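Local structure of D-alanyl transferase DltD (6O93) at residues His56-Ser61 with Tyr68-Leu73. The protein probably transfers D-alanine in lipoteichoic acid biosynthesis at the cell membrane, as a DltD-family member of the SGNH hydrolase clan. Numbering follows the deposited sequence.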
loop_
_atom_site.group_PDB
_atom_site.type_symbol
_atom_site.label_atom_id
_atom_site.label_comp_id
_atom_site.label_asym_id
_atom_site.label_seq_id
_atom_site.Cartn_x
_atom_site.Cartn_y
_atom_site.Cartn_z
ATOM N N HIS A 56 -15.938 0.109 5.129
ATOM C CA HIS A 56 -14.686 0.553 4.540
ATOM C C HIS A 56 -14.441 2.017 4.904
ATOM O O HIS A 56 -15.385 2.815 4.933
ATOM C CB HIS A 56 -14.743 0.381 3.023
ATOM C CG HIS A 56 -13.424 0.551 2.334
ATOM N ND1 HIS A 56 -12.880 1.787 2.060
ATOM C CD2 HIS A 56 -12.555 -0.360 1.838
ATOM C CE1 HIS A 56 -11.725 1.631 1.436
ATOM N NE2 HIS A 56 -11.505 0.337 1.289
ATOM N N PRO A 57 -13.194 2.406 5.191
ATOM C CA PRO A 57 -12.944 3.800 5.595
ATOM C C PRO A 57 -13.437 4.834 4.597
ATOM O O PRO A 57 -13.850 5.925 5.008
ATOM C CB PRO A 57 -11.419 3.848 5.749
ATOM C CG PRO A 57 -11.033 2.447 6.066
ATOM C CD PRO A 57 -11.976 1.581 5.286
ATOM N N SER A 58 -13.398 4.536 3.296
ATOM C CA SER A 58 -13.906 5.482 2.308
ATOM C C SER A 58 -15.398 5.728 2.482
ATOM O O SER A 58 -15.878 6.840 2.230
ATOM C CB SER A 58 -13.620 4.973 0.893
ATOM O OG SER A 58 -12.229 4.962 0.622
ATOM N N VAL A 59 -16.146 4.710 2.911
ATOM C CA VAL A 59 -17.588 4.863 3.076
ATOM C C VAL A 59 -17.909 5.519 4.411
ATOM O O VAL A 59 -18.750 6.421 4.485
ATOM C CB VAL A 59 -18.283 3.497 2.938
ATOM C CG1 VAL A 59 -19.791 3.652 3.089
ATOM C CG2 VAL A 59 -17.936 2.858 1.601
ATOM N N LEU A 60 -17.249 5.079 5.485
ATOM C CA LEU A 60 -17.506 5.656 6.799
ATOM C C LEU A 60 -17.133 7.133 6.835
ATOM O O LEU A 60 -17.833 7.942 7.456
ATOM C CB LEU A 60 -16.734 4.878 7.869
ATOM C CG LEU A 60 -17.154 3.416 8.061
ATOM C CD1 LEU A 60 -16.192 2.689 8.981
ATOM C CD2 LEU A 60 -18.570 3.331 8.607
ATOM N N SER A 61 -16.034 7.507 6.176
ATOM C CA SER A 61 -15.616 8.906 6.181
ATOM C C SER A 61 -16.627 9.787 5.457
ATOM O O SER A 61 -16.897 10.913 5.889
ATOM C CB SER A 61 -14.234 9.044 5.544
ATOM O OG SER A 61 -13.238 8.440 6.349
ATOM N N TYR A 68 -11.585 14.608 6.596
ATOM C CA TYR A 68 -10.609 13.966 5.732
ATOM C C TYR A 68 -11.301 12.850 4.966
ATOM O O TYR A 68 -12.367 12.367 5.357
ATOM C CB TYR A 68 -9.425 13.398 6.527
ATOM C CG TYR A 68 -9.797 12.216 7.394
ATOM C CD1 TYR A 68 -9.718 10.917 6.904
ATOM C CD2 TYR A 68 -10.235 12.397 8.699
ATOM C CE1 TYR A 68 -10.063 9.834 7.691
ATOM C CE2 TYR A 68 -10.581 11.323 9.493
ATOM C CZ TYR A 68 -10.493 10.044 8.984
ATOM O OH TYR A 68 -10.840 8.974 9.775
ATOM N N ARG A 69 -10.673 12.438 3.867
ATOM C CA ARG A 69 -11.122 11.295 3.095
ATOM C C ARG A 69 -9.895 10.461 2.756
ATOM O O ARG A 69 -8.817 11.022 2.515
ATOM C CB ARG A 69 -11.837 11.704 1.800
ATOM C CG ARG A 69 -13.131 12.474 2.006
ATOM C CD ARG A 69 -14.217 11.600 2.610
ATOM N NE ARG A 69 -15.498 12.298 2.673
ATOM C CZ ARG A 69 -15.810 13.210 3.588
ATOM N NH1 ARG A 69 -14.936 13.546 4.528
ATOM N NH2 ARG A 69 -17.002 13.790 3.564
ATOM N N PRO A 70 -10.014 9.137 2.738
ATOM C CA PRO A 70 -8.911 8.323 2.221
ATOM C C PRO A 70 -8.697 8.569 0.738
ATOM O O PRO A 70 -9.628 8.893 -0.005
ATOM C CB PRO A 70 -9.373 6.883 2.482
ATOM C CG PRO A 70 -10.422 6.995 3.540
ATOM C CD PRO A 70 -11.095 8.308 3.298
ATOM N N PHE A 71 -7.448 8.417 0.309
ATOM C CA PHE A 71 -7.107 8.393 -1.111
ATOM C C PHE A 71 -6.384 7.076 -1.362
ATOM O O PHE A 71 -5.202 6.935 -1.033
ATOM C CB PHE A 71 -6.252 9.591 -1.511
ATOM C CG PHE A 71 -6.259 9.865 -2.991
ATOM C CD1 PHE A 71 -5.567 9.043 -3.865
ATOM C CD2 PHE A 71 -6.965 10.937 -3.506
ATOM C CE1 PHE A 71 -5.579 9.287 -5.224
ATOM C CE2 PHE A 71 -6.979 11.189 -4.865
ATOM C CZ PHE A 71 -6.285 10.365 -5.724
ATOM N N LEU A 72 -7.099 6.111 -1.933
ATOM C CA LEU A 72 -6.577 4.758 -2.072
ATOM C C LEU A 72 -5.487 4.722 -3.139
ATOM O O LEU A 72 -5.721 5.091 -4.294
ATOM C CB LEU A 72 -7.714 3.799 -2.418
ATOM C CG LEU A 72 -8.923 3.860 -1.476
ATOM C CD1 LEU A 72 -9.964 2.805 -1.835
ATOM C CD2 LEU A 72 -8.496 3.706 -0.026
ATOM N N LEU A 73 -4.294 4.277 -2.749
ATOM C CA LEU A 73 -3.145 4.202 -3.649
ATOM C C LEU A 73 -2.582 2.787 -3.586
ATOM O O LEU A 73 -1.881 2.430 -2.633
ATOM C CB LEU A 73 -2.089 5.236 -3.276
ATOM C CG LEU A 73 -2.534 6.696 -3.386
ATOM C CD1 LEU A 73 -1.518 7.619 -2.733
ATOM C CD2 LEU A 73 -2.745 7.085 -4.840
HETATM O O HOH W 1 -11.936 7.665 -0.026
#
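Pro70 lays its ring against the first turn of helix 57-63: its CG is 3.9 Å from Pro57 C, and its CD is 3.7 Å from Ser61 OG. With chi1 -68° placing OG beside the backbone N, Ser61 OG donates back to Pro57 O at 2.9 Å. Ser61 N reaches the same carbonyl oxygen from the opposite face of its plane, giving it two donors. Ser61 O lies over the centre of the Arg69 guanidinium, 3.4 Å from CZ, a contact with its face and not a hydrogen bond; in the guanidinium plane NH1 donates to Tyr68 O, and NH1 and NH2 also have Arg66 O and Glu62 as partners. At the other end, His56 and Leu72 meet tip to tip, CE1 to CD1 at 3.9 Å. His56 ND1 accepts an N-cap bond from Ser58 N, near the ring plane (3.1 Å, 160°), while NE2 bonds to Leu49 O. No direct hydrogen bond joins the segments; a water bridges Ser58 OG and Pro70 O, donating to the latter at 2.6 Å. The axes of 57-61 and 69-73 approach to 7.5 Å, directions 155° apart, as expected for a beta-alpha-beta crossover (strand 40-44, helix 57-63, strand 69-73 at the edge of this chain's parallel sheet), consistent with the SGNH hydrolase clan.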